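Local coordinates for polynucleotide 5'-triphosphatase (Acanthamoeba polyphaga mimivirus, PDB 3BGY), which removes the terminal phosphate from the 5'-triphosphate end of RNA, serving as the metal-dependent triphosphatase domain of a multifunctional viral mRNA-capping enzyme, at residues A[38-43]-A[142-147]; A[184-189]-A[211-216]; A[21-26]-A[135-140]; A[12-17]-A[227-232]. One frame throughout, in Å; residues are numbered along the deposited sequence. Where two conformers were deposited one is given.

Interaction 1. Residues A[38-43]-A[142-147]; sequences FEVSFK and ITIKST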
# COMPACT_ATOMS: atom_id res chain seq x y z
N PHE A 38 -9.96 -1.71 -0.71
CA PHE A 38 -10.59 -0.95 0.38
C PHE A 38 -9.59 -1.02 1.53
O PHE A 38 -9.26 -2.10 2.04
CB PHE A 38 -11.93 -1.60 0.73
CG PHE A 38 -12.73 -0.84 1.76
CD1 PHE A 38 -12.42 -0.95 3.13
CD2 PHE A 38 -13.81 -0.05 1.37
CE1 PHE A 38 -13.18 -0.31 4.11
CE2 PHE A 38 -14.60 0.62 2.36
CZ PHE A 38 -14.28 0.48 3.72
N GLU A 39 -9.26 0.16 2.06
CA GLU A 39 -8.24 0.27 3.08
C GLU A 39 -8.59 1.28 4.16
O GLU A 39 -9.14 2.34 3.83
CB GLU A 39 -6.96 0.73 2.33
CG GLU A 39 -5.78 1.28 3.11
CD GLU A 39 -4.64 1.74 2.20
OE1 GLU A 39 -4.07 0.90 1.48
OE2 GLU A 39 -4.32 2.95 2.22
N VAL A 40 -8.31 0.94 5.41
CA VAL A 40 -8.49 1.91 6.50
C VAL A 40 -7.06 2.23 6.94
O VAL A 40 -6.35 1.35 7.39
CB VAL A 40 -9.31 1.39 7.67
CG1 VAL A 40 -9.51 2.52 8.70
CG2 VAL A 40 -10.68 0.93 7.19
N SER A 41 -6.66 3.49 6.80
CA SER A 41 -5.31 3.92 7.14
C SER A 41 -5.31 4.61 8.50
O SER A 41 -6.08 5.54 8.73
CB SER A 41 -4.77 4.88 6.04
OG SER A 41 -3.53 5.46 6.41
N PHE A 42 -4.48 4.10 9.42
CA PHE A 42 -4.37 4.66 10.77
C PHE A 42 -3.29 5.70 10.79
O PHE A 42 -2.19 5.45 10.32
CB PHE A 42 -4.08 3.57 11.80
CG PHE A 42 -5.22 2.63 12.02
CD1 PHE A 42 -5.53 1.63 11.08
CD2 PHE A 42 -6.04 2.76 13.17
CE1 PHE A 42 -6.65 0.77 11.27
CE2 PHE A 42 -7.17 1.89 13.36
CZ PHE A 42 -7.46 0.90 12.40
N LYS A 43 -3.62 6.90 11.28
CA LYS A 43 -2.64 7.99 11.30
C LYS A 43 -1.87 8.08 12.62
O LYS A 43 -2.20 7.40 13.58
CB LYS A 43 -3.33 9.33 10.98
CG LYS A 43 -4.19 9.32 9.69
CD LYS A 43 -3.38 8.90 8.46
CE LYS A 43 -4.22 8.81 7.21
NZ LYS A 43 -3.48 8.23 6.07
N ILE A 142 -8.22 8.15 11.54
CA ILE A 142 -8.21 7.21 10.41
C ILE A 142 -8.85 7.77 9.19
O ILE A 142 -9.62 8.74 9.26
CB ILE A 142 -9.02 5.89 10.68
CG1 ILE A 142 -10.40 6.17 11.29
CG2 ILE A 142 -8.23 4.94 11.48
CD1 ILE A 142 -11.33 4.98 11.32
N THR A 143 -8.46 7.22 8.04
CA THR A 143 -9.08 7.58 6.78
C THR A 143 -9.55 6.29 6.15
O THR A 143 -8.98 5.24 6.42
CB THR A 143 -8.19 8.36 5.79
OG1 THR A 143 -7.02 7.61 5.45
CG2 THR A 143 -7.78 9.70 6.38
N ILE A 144 -10.66 6.34 5.41
CA ILE A 144 -11.17 5.13 4.75
C ILE A 144 -10.96 5.46 3.27
O ILE A 144 -11.39 6.51 2.79
CB ILE A 144 -12.69 4.92 4.98
CG1 ILE A 144 -13.12 5.15 6.44
CG2 ILE A 144 -13.12 3.57 4.48
CD1 ILE A 144 -12.72 4.12 7.43
N LYS A 145 -10.36 4.54 2.51
CA LYS A 145 -10.07 4.82 1.12
C LYS A 145 -10.39 3.65 0.23
O LYS A 145 -10.17 2.50 0.62
CB LYS A 145 -8.56 5.12 0.97
CG LYS A 145 -8.02 5.55 -0.42
CD LYS A 145 -6.49 5.52 -0.43
CE LYS A 145 -5.89 6.14 -1.70
NZ LYS A 145 -4.41 5.95 -1.78
N SER A 146 -10.97 3.96 -0.91
CA SER A 146 -11.24 2.95 -1.91
C SER A 146 -10.44 3.48 -3.08
O SER A 146 -10.37 4.70 -3.28
CB SER A 146 -12.72 2.88 -2.27
OG SER A 146 -12.99 1.73 -3.05
N THR A 147 -9.66 2.60 -3.70
CA THR A 147 -8.92 3.00 -4.89
C THR A 147 -8.75 1.88 -5.91
O THR A 147 -8.70 0.70 -5.54
CB THR A 147 -7.56 3.66 -4.52
OG1 THR A 147 -7.01 4.31 -5.67
CG2 THR A 147 -6.59 2.66 -3.94
O HOH W 1 -7.25 4.97 3.82
O HOH W 2 -5.29 8.93 3.84
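Glu39 and Lys145 face each other as a hydrogen-bonded antiparallel pair, as do Ser41 and Thr143, and four backbone bonds result, with Lys145 N 2.8 Å from Glu39 O. At the intervening non-hydrogen-bonded positions the alpha carbons draw closer and offer C-H groups to carbonyls of the partner strand; Ile142 CA lies 3.2 Å from Ser41 O. On the face bearing Phe38, Val40 and Phe42 the touching is done by methyl groups. Ile142 CG2 sits over one face of the Phe42 ring in a CH-pi contact, 3.8 Å from the centroid, 21° off the normal and shifted toward the rim. Ile144 divides its branches: CG2 reaches CZ of Phe38 at 3.4 Å, while CD1 meets Val40 CG2 at 3.8 Å, the two side chains lying abreast and pointing the same way.

Both strands belong to the closed antiparallel barrel of a tunnel triphosphatase. The apolar face looks out to helices 17-32 and 221-235, whereas Glu39, Ser41, Thr143 and Lys145 point to the interior. At the exposed end of this segment Lys43 turns at chi2 (-56°), which sets CD; its extended remainder carries NZ to Ser41 OG, to which it donates over 2.8 Å. NZ also donates to a water that lies 2.7 Å from Thr143 OG1, and a second water joins OG1 to Glu39 O, giving that carbonyl two donors. Glu39 OE2 and Lys145 NZ remain 5.0 Å apart.

Farther out, Met26, Leu27 and Tyr30 pack against Phe38, and the Phe232 ring meets that of Phe42 with planes about 60° apart.

Interaction 2. Residues A[184-189]-A[211-216]; sequences KNSRID and LELELI
Arg187 and Glu214 stand opposite each other in a hydrogen-bonded antiparallel pair, followed by Asp189 and Glu212. These two pairs contribute four backbone bonds, and a fifth, from Ile216 N to Asn185 O (2.7 Å), is almost straight although the donor stands well above the carbonyl plane.

Apolar contacts occupy the outer face of this barrel hairpin. Ile188 sends CD1 against Leu213 CD1 at 3.6 Å and CG2 against Leu211 CD1 at 3.8 Å, beneath Leu228 and Val231 of helix 221-235.

Ionic contacts lie on the inner face. A bend at chi3 (79°) swings NE of Arg187 round, and the guanidinium grips Asp189 side-on: NE donates to OD1 (2.9 Å) and NH2 to OD2 (2.8 Å), both oxygens being met on their syn sides. Across the strands NH2 makes a weak salt-bridge bond to Glu214 OE1 at 3.3 Å, with the guanidinium and carboxylate planes 56° apart. Water accepts from NH1 in the guanidinium plane and donates to Leu215 O, while Ser179 OG is hydrogen-bonded to Asp189 OD1.

In the conformer given, Asp189 OD2 lies 3.9 Å from Glu214 OE2; the arginine probably offsets part of this acidic cluster. Glu212 and Glu214 fit the Glu-X-Glu pattern that binds the divalent metal in tunnel triphosphatases, and such a concentration of carboxylates is consistent with that role here.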
# COMPACT_ATOMS: atom_id res chain seq x y z
N LYS A 184 -10.27 -14.66 6.97
CA LYS A 184 -10.40 -14.79 5.52
C LYS A 184 -10.68 -13.51 4.75
O LYS A 184 -10.32 -13.40 3.58
CB LYS A 184 -11.48 -15.82 5.17
CG LYS A 184 -12.78 -15.66 5.94
CD LYS A 184 -13.80 -16.74 5.62
CE LYS A 184 -15.02 -16.61 6.54
NZ LYS A 184 -16.04 -17.68 6.33
N ASN A 185 -11.17 -12.49 5.45
CA ASN A 185 -11.58 -11.24 4.81
C ASN A 185 -10.78 -9.97 5.07
O ASN A 185 -11.00 -8.97 4.39
CB ASN A 185 -13.04 -10.98 5.17
CG ASN A 185 -13.92 -12.18 4.88
OD1 ASN A 185 -13.85 -12.75 3.81
ND2 ASN A 185 -14.73 -12.57 5.86
N SER A 186 -9.83 -10.04 5.98
CA SER A 186 -9.06 -8.84 6.29
C SER A 186 -7.63 -9.15 6.68
O SER A 186 -7.33 -10.22 7.21
CB SER A 186 -9.74 -8.03 7.39
OG SER A 186 -9.90 -8.82 8.54
N ARG A 187 -6.77 -8.16 6.48
CA ARG A 187 -5.34 -8.27 6.75
C ARG A 187 -4.82 -6.97 7.34
O ARG A 187 -5.27 -5.90 6.95
CB ARG A 187 -4.66 -8.57 5.42
CG ARG A 187 -3.21 -8.98 5.48
CD ARG A 187 -2.67 -9.23 4.06
NE ARG A 187 -2.37 -7.94 3.43
CZ ARG A 187 -3.02 -7.41 2.39
NH1 ARG A 187 -4.02 -8.08 1.81
NH2 ARG A 187 -2.75 -6.17 2.02
N ILE A 188 -3.95 -7.08 8.34
CA ILE A 188 -3.33 -5.91 8.96
C ILE A 188 -1.93 -5.77 8.34
O ILE A 188 -1.19 -6.74 8.35
CB ILE A 188 -3.17 -6.10 10.50
CG1 ILE A 188 -4.55 -6.02 11.20
CG2 ILE A 188 -2.21 -5.01 11.11
CD1 ILE A 188 -5.12 -4.60 11.37
N ASP A 189 -1.63 -4.61 7.75
CA ASP A 189 -0.29 -4.36 7.18
C ASP A 189 0.36 -3.27 8.00
O ASP A 189 -0.25 -2.23 8.23
CB ASP A 189 -0.37 -3.83 5.75
CG ASP A 189 -0.85 -4.86 4.75
OD1 ASP A 189 -0.80 -6.07 5.05
OD2 ASP A 189 -1.25 -4.42 3.65
N LEU A 211 0.22 2.04 9.08
CA LEU A 211 -0.62 0.93 9.56
C LEU A 211 -1.93 0.96 8.82
O LEU A 211 -2.60 2.01 8.74
CB LEU A 211 -0.92 1.06 11.06
CG LEU A 211 -1.93 0.09 11.69
CD1 LEU A 211 -1.43 -1.35 11.67
CD2 LEU A 211 -2.22 0.50 13.14
N GLU A 212 -2.30 -0.17 8.23
CA GLU A 212 -3.58 -0.22 7.53
C GLU A 212 -4.30 -1.52 7.75
O GLU A 212 -3.68 -2.52 8.05
CB GLU A 212 -3.40 -0.16 6.00
CG GLU A 212 -2.76 1.08 5.42
CD GLU A 212 -1.28 0.89 5.18
OE1 GLU A 212 -0.83 -0.24 4.88
OE2 GLU A 212 -0.55 1.89 5.29
N LEU A 213 -5.63 -1.47 7.68
CA LEU A 213 -6.45 -2.68 7.73
C LEU A 213 -7.02 -2.75 6.31
O LEU A 213 -7.84 -1.90 5.92
CB LEU A 213 -7.59 -2.59 8.77
CG LEU A 213 -8.60 -3.76 8.69
CD1 LEU A 213 -7.96 -5.05 9.19
CD2 LEU A 213 -9.85 -3.45 9.46
N GLU A 214 -6.56 -3.72 5.52
CA GLU A 214 -7.03 -3.87 4.13
C GLU A 214 -7.96 -5.07 4.00
O GLU A 214 -7.69 -6.14 4.55
CB GLU A 214 -5.84 -4.04 3.16
CG GLU A 214 -4.67 -3.10 3.41
CD GLU A 214 -4.01 -2.59 2.14
OE1 GLU A 214 -4.05 -3.28 1.10
OE2 GLU A 214 -3.44 -1.48 2.21
N LEU A 215 -9.04 -4.91 3.23
CA LEU A 215 -10.01 -5.99 3.00
C LEU A 215 -9.51 -6.92 1.89
O LEU A 215 -8.81 -6.48 0.95
CB LEU A 215 -11.39 -5.45 2.63
CG LEU A 215 -12.04 -4.66 3.77
CD1 LEU A 215 -13.43 -4.30 3.32
CD2 LEU A 215 -12.10 -5.42 5.07
N ILE A 216 -9.86 -8.19 2.04
CA ILE A 216 -9.57 -9.25 1.06
C ILE A 216 -10.93 -9.53 0.39
O ILE A 216 -11.01 -9.80 -0.82
CB ILE A 216 -9.01 -10.53 1.76
CG1 ILE A 216 -7.65 -10.24 2.39
CG2 ILE A 216 -8.90 -11.73 0.77
CD1 ILE A 216 -7.16 -11.34 3.34
O HOH W 3 -6.38 -7.32 -0.11
O HOH W 4 -1.99 -4.13 -0.46
O HOH W 5 -1.00 -1.98 2.56

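Interaction 3. Residues A[21-26]-A[135-140]; sequences NEIVEM and IGIDNW
Ile23 and Ile135 have the closest alpha carbons of the two segments, 8.7 Å apart, where helix 21-26 passes over residues 135-136 of the strand. This is a helix laid on the outside of a beta barrel: residues 21-26 are part of helix 17-32, and the strand is one of the barrel staves. From Ile137 to Trp140 the chain reverses in a type II turn, with Asn139 taking the positive phi (66°) that its third position requires. Within the helix Met26 N bonds to Glu22 O one turn earlier, and the helical spacing puts Glu22, Ile23 and Met26 on the side that meets the strand.

Ile135 is the residue they share. Its CG1 branch occupies the crowded position between the backbone N and the carbonyl carbon (chi1 57°), and its terminal CD1 rests 3.7 Å from Ile23 CG1. Met26 SD makes a looser contact with Ile135 CG1, at 4.3 Å. Farther along, Ile23 CD1 meets Ile137 CD1 at 4.0 Å, the two side chains crossing at about a right angle. Phe15, Phe38 and Ile144 also touch Ile23, so this apolar seam is continuous with the packing between the helix and the neighbouring strands.

The turn is tied back to the same helix, since Asp138 N donates to Glu19 OE2. Glu22 keeps a polar partner as well: its OE2 accepts from Asn18 ND2, while OE1 lies against the Ile135 CG2 methyl at 3.8 Å.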
# COMPACT_ATOMS: atom_id res chain seq x y z
N ASN A 21 -23.32 5.41 6.50
CA ASN A 21 -24.00 5.23 5.21
C ASN A 21 -23.10 5.36 3.98
O ASN A 21 -23.23 4.61 3.01
CB ASN A 21 -25.21 6.18 5.14
CG ASN A 21 -26.29 5.78 6.13
OD1 ASN A 21 -26.37 4.62 6.54
ND2 ASN A 21 -27.17 6.73 6.50
N GLU A 22 -22.14 6.28 4.06
CA GLU A 22 -21.21 6.48 2.95
C GLU A 22 -20.24 5.30 2.84
O GLU A 22 -19.96 4.87 1.74
CB GLU A 22 -20.44 7.79 3.14
CG GLU A 22 -21.29 9.01 2.81
CD GLU A 22 -20.50 10.33 2.80
OE1 GLU A 22 -19.25 10.30 2.81
OE2 GLU A 22 -21.17 11.40 2.76
N ILE A 23 -19.81 4.76 3.98
CA ILE A 23 -18.88 3.61 4.01
C ILE A 23 -19.61 2.36 3.50
O ILE A 23 -19.01 1.54 2.81
CB ILE A 23 -18.28 3.41 5.42
CG1 ILE A 23 -17.37 4.59 5.70
CG2 ILE A 23 -17.40 2.12 5.52
CD1 ILE A 23 -17.02 4.81 7.16
N VAL A 24 -20.89 2.19 3.85
CA VAL A 24 -21.67 1.04 3.32
C VAL A 24 -21.69 1.07 1.77
O VAL A 24 -21.47 0.05 1.13
CB VAL A 24 -23.10 1.01 3.97
CG1 VAL A 24 -24.06 0.05 3.23
CG2 VAL A 24 -22.97 0.61 5.39
N GLU A 25 -21.85 2.25 1.18
CA GLU A 25 -21.84 2.38 -0.28
C GLU A 25 -20.45 2.06 -0.83
O GLU A 25 -20.36 1.35 -1.84
CB GLU A 25 -22.26 3.80 -0.72
CG GLU A 25 -23.66 4.17 -0.23
CD GLU A 25 -24.18 5.47 -0.81
OE1 GLU A 25 -23.53 6.52 -0.61
OE2 GLU A 25 -25.25 5.42 -1.45
N MET A 26 -19.40 2.50 -0.13
CA MET A 26 -18.01 2.23 -0.55
C MET A 26 -17.73 0.75 -0.50
O MET A 26 -17.05 0.21 -1.37
CB MET A 26 -17.00 2.96 0.33
CG MET A 26 -16.97 4.44 0.12
SD MET A 26 -15.93 5.22 1.38
CE MET A 26 -14.31 4.71 0.82
N ILE A 135 -12.43 9.26 2.59
CA ILE A 135 -13.10 10.05 3.62
C ILE A 135 -12.35 10.01 4.95
O ILE A 135 -11.73 9.01 5.31
CB ILE A 135 -14.60 9.67 3.84
CG1 ILE A 135 -14.77 8.20 4.20
CG2 ILE A 135 -15.45 10.06 2.62
CD1 ILE A 135 -16.12 7.89 4.76
N GLY A 136 -12.38 11.15 5.63
CA GLY A 136 -11.75 11.28 6.93
C GLY A 136 -12.89 10.99 7.90
O GLY A 136 -14.06 11.05 7.53
N ILE A 137 -12.54 10.57 9.11
CA ILE A 137 -13.54 10.23 10.11
C ILE A 137 -13.47 11.27 11.22
O ILE A 137 -12.39 11.57 11.71
CB ILE A 137 -13.28 8.80 10.66
CG1 ILE A 137 -13.41 7.77 9.53
CG2 ILE A 137 -14.18 8.47 11.86
CD1 ILE A 137 -14.78 7.73 8.84
N ASP A 138 -14.63 11.79 11.62
CA ASP A 138 -14.68 12.78 12.70
C ASP A 138 -14.22 12.19 14.04
O ASP A 138 -14.72 11.14 14.47
CB ASP A 138 -16.10 13.37 12.86
CG ASP A 138 -16.61 14.09 11.62
OD1 ASP A 138 -15.81 14.54 10.76
OD2 ASP A 138 -17.85 14.23 11.51
N ASN A 139 -13.25 12.86 14.65
CA ASN A 139 -12.68 12.51 15.96
C ASN A 139 -11.88 11.20 16.14
O ASN A 139 -11.55 10.81 17.27
CB ASN A 139 -13.74 12.67 17.07
CG ASN A 139 -14.37 14.06 17.09
OD1 ASN A 139 -15.59 14.21 16.93
ND2 ASN A 139 -13.55 15.08 17.23
N TRP A 140 -11.62 10.48 15.05
CA TRP A 140 -10.82 9.25 15.08
C TRP A 140 -9.75 9.44 14.03
O TRP A 140 -10.03 9.86 12.91
CB TRP A 140 -11.65 8.00 14.78
CG TRP A 140 -12.68 7.73 15.82
CD1 TRP A 140 -13.93 8.29 15.90
CD2 TRP A 140 -12.58 6.83 16.93
NE1 TRP A 140 -14.61 7.80 16.97
CE2 TRP A 140 -13.81 6.90 17.63
CE3 TRP A 140 -11.57 5.97 17.39
CZ2 TRP A 140 -14.07 6.13 18.78
CZ3 TRP A 140 -11.82 5.19 18.55
CH2 TRP A 140 -13.07 5.28 19.23

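Interaction 4. Residues A[12-17]-A[227-232]; sequences ITIFSE and ELLNVF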
# COMPACT_ATOMS: atom_id res chain seq x y z
N ILE A 12 -19.49 2.12 22.31
CA ILE A 12 -18.49 2.99 21.61
C ILE A 12 -18.57 2.78 20.10
O ILE A 12 -18.22 1.71 19.59
CB ILE A 12 -17.02 2.71 22.11
CG1 ILE A 12 -16.95 2.73 23.64
CG2 ILE A 12 -16.05 3.76 21.53
CD1 ILE A 12 -15.66 2.17 24.24
N THR A 13 -19.07 3.79 19.39
CA THR A 13 -19.17 3.74 17.93
C THR A 13 -18.13 4.67 17.34
O THR A 13 -17.84 5.73 17.91
CB THR A 13 -20.58 4.16 17.39
OG1 THR A 13 -20.91 5.48 17.84
CG2 THR A 13 -21.66 3.18 17.83
N ILE A 14 -17.57 4.28 16.21
CA ILE A 14 -16.55 5.06 15.51
C ILE A 14 -17.15 5.98 14.47
O ILE A 14 -16.77 7.15 14.38
CB ILE A 14 -15.49 4.13 14.81
CG1 ILE A 14 -14.71 3.35 15.87
CG2 ILE A 14 -14.48 4.94 13.95
CD1 ILE A 14 -13.76 2.33 15.29
N PHE A 15 -18.13 5.47 13.73
CA PHE A 15 -18.74 6.22 12.64
C PHE A 15 -20.00 6.97 13.00
O PHE A 15 -20.85 6.46 13.73
CB PHE A 15 -19.08 5.29 11.46
CG PHE A 15 -17.93 4.42 11.01
CD1 PHE A 15 -16.67 4.97 10.75
CD2 PHE A 15 -18.11 3.03 10.86
CE1 PHE A 15 -15.59 4.15 10.34
CE2 PHE A 15 -17.04 2.21 10.45
CZ PHE A 15 -15.78 2.78 10.19
N SER A 16 -20.13 8.16 12.42
CA SER A 16 -21.35 8.96 12.58
C SER A 16 -22.36 8.30 11.63
O SER A 16 -21.98 7.47 10.78
CB SER A 16 -21.10 10.39 12.10
OG SER A 16 -20.79 10.41 10.72
N GLU A 17 -23.63 8.71 11.70
CA GLU A 17 -24.64 8.13 10.82
C GLU A 17 -24.31 8.36 9.34
O GLU A 17 -24.40 7.42 8.52
CB GLU A 17 -26.03 8.68 11.16
CG GLU A 17 -27.14 8.11 10.26
CD GLU A 17 -28.51 8.68 10.55
OE1 GLU A 17 -28.61 9.66 11.31
OE2 GLU A 17 -29.48 8.13 10.01
N GLU A 227 -13.57 -4.50 14.16
CA GLU A 227 -12.14 -4.75 13.88
C GLU A 227 -11.32 -3.47 14.08
O GLU A 227 -10.22 -3.53 14.64
CB GLU A 227 -11.95 -5.31 12.46
CG GLU A 227 -12.35 -6.77 12.38
CD GLU A 227 -12.08 -7.42 11.03
OE1 GLU A 227 -11.39 -6.82 10.18
OE2 GLU A 227 -12.58 -8.56 10.84
N LEU A 228 -11.88 -2.32 13.74
CA LEU A 228 -11.15 -1.06 13.91
C LEU A 228 -11.01 -0.73 15.40
O LEU A 228 -9.99 -0.20 15.81
CB LEU A 228 -11.81 0.09 13.16
CG LEU A 228 -11.88 -0.05 11.64
CD1 LEU A 228 -12.53 1.16 11.05
CD2 LEU A 228 -10.50 -0.25 11.08
N LEU A 229 -12.05 -1.05 16.18
CA LEU A 229 -12.02 -0.83 17.63
C LEU A 229 -10.91 -1.68 18.28
O LEU A 229 -10.21 -1.19 19.16
CB LEU A 229 -13.37 -1.13 18.28
CG LEU A 229 -14.39 0.00 18.18
CD1 LEU A 229 -15.73 -0.46 18.72
CD2 LEU A 229 -13.88 1.24 18.93
N ASN A 230 -10.74 -2.91 17.80
CA ASN A 230 -9.69 -3.81 18.32
C ASN A 230 -8.30 -3.21 18.09
O ASN A 230 -7.46 -3.21 19.00
CB ASN A 230 -9.77 -5.19 17.67
CG ASN A 230 -10.92 -6.04 18.19
OD1 ASN A 230 -11.54 -5.74 19.22
ND2 ASN A 230 -11.21 -7.13 17.48
N VAL A 231 -8.08 -2.64 16.90
CA VAL A 231 -6.79 -2.01 16.56
C VAL A 231 -6.57 -0.75 17.42
O VAL A 231 -5.46 -0.53 17.96
CB VAL A 231 -6.69 -1.65 15.06
CG1 VAL A 231 -5.33 -1.03 14.74
CG2 VAL A 231 -6.93 -2.88 14.21
N PHE A 232 -7.62 0.07 17.58
CA PHE A 232 -7.53 1.26 18.44
C PHE A 232 -7.22 0.92 19.89
O PHE A 232 -6.52 1.67 20.56
CB PHE A 232 -8.80 2.12 18.37
CG PHE A 232 -8.83 3.06 17.21
CD1 PHE A 232 -7.86 4.09 17.10
CD2 PHE A 232 -9.79 2.92 16.20
CE1 PHE A 232 -7.86 4.98 16.00
CE2 PHE A 232 -9.80 3.80 15.09
CZ PHE A 232 -8.83 4.82 14.99
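Ile14 meets the helix of residues 227-232 with CG1 anti to its carbonyl carbon (chi1 -65°) and CD1 anti to CA (chi2 175°), an extended branch that places its last methyl against three helix side chains. CD1 lies 3.7 Å from Leu228 CB, 3.8 Å from Leu229 CG and 4.1 Å from Phe232 CD2, and so touches two residues adjacent in sequence and one a turn later. Leu229 slides past Ile14 in the opposite direction, and its CD2 touches the shaft of the isoleucine at CG1, 3.8 Å away. The other methyl of that leucine, Leu229 CD1, comes 3.4 Å from Ile12 O.

The contact joins the first modelled residues of the domain to the C-terminal helix 221-235, outside the barrel. Phe15 brings CZ to 3.7 Å from Leu228 CD1, its side chain crossing that of the leucine at about a right angle.

Polar contacts fix the loop. Glu225 OE2, from the same C-terminal helix, accepts from both Ile14 N and Phe15 N, and Ser16 N-caps helix 17-32. Ile142 from the barrel packs against Ile14, Leu228 and Phe232, while Trp140 adds its ring beside Phe232.

How the interactions relate
Interactions 1 and 2 belong to one barrel, their centres about 10 Å apart, with strands 36-42 and 208-215 adjacent and Phe42 N probably bonded to Leu211 O. Their inner faces converge at the carboxylates of Glu39 and Glu214, which come close together in the conformer given, consistent with the acidic tunnel of this enzyme class. Interactions 3 and 4 cover the outside, their centres about 11 Å apart, and meet through Ile23 CD1 and Phe15 CE1. Along the chain, interaction 4 encloses the other three; interactions 1 and 3 interlace, and interaction 2 follows both. Strand 142-152 adjoins strand 122-136, so interaction 3 continues the sheet of interaction 1, and the first modelled residues and C-terminal helix lie together outside the barrel.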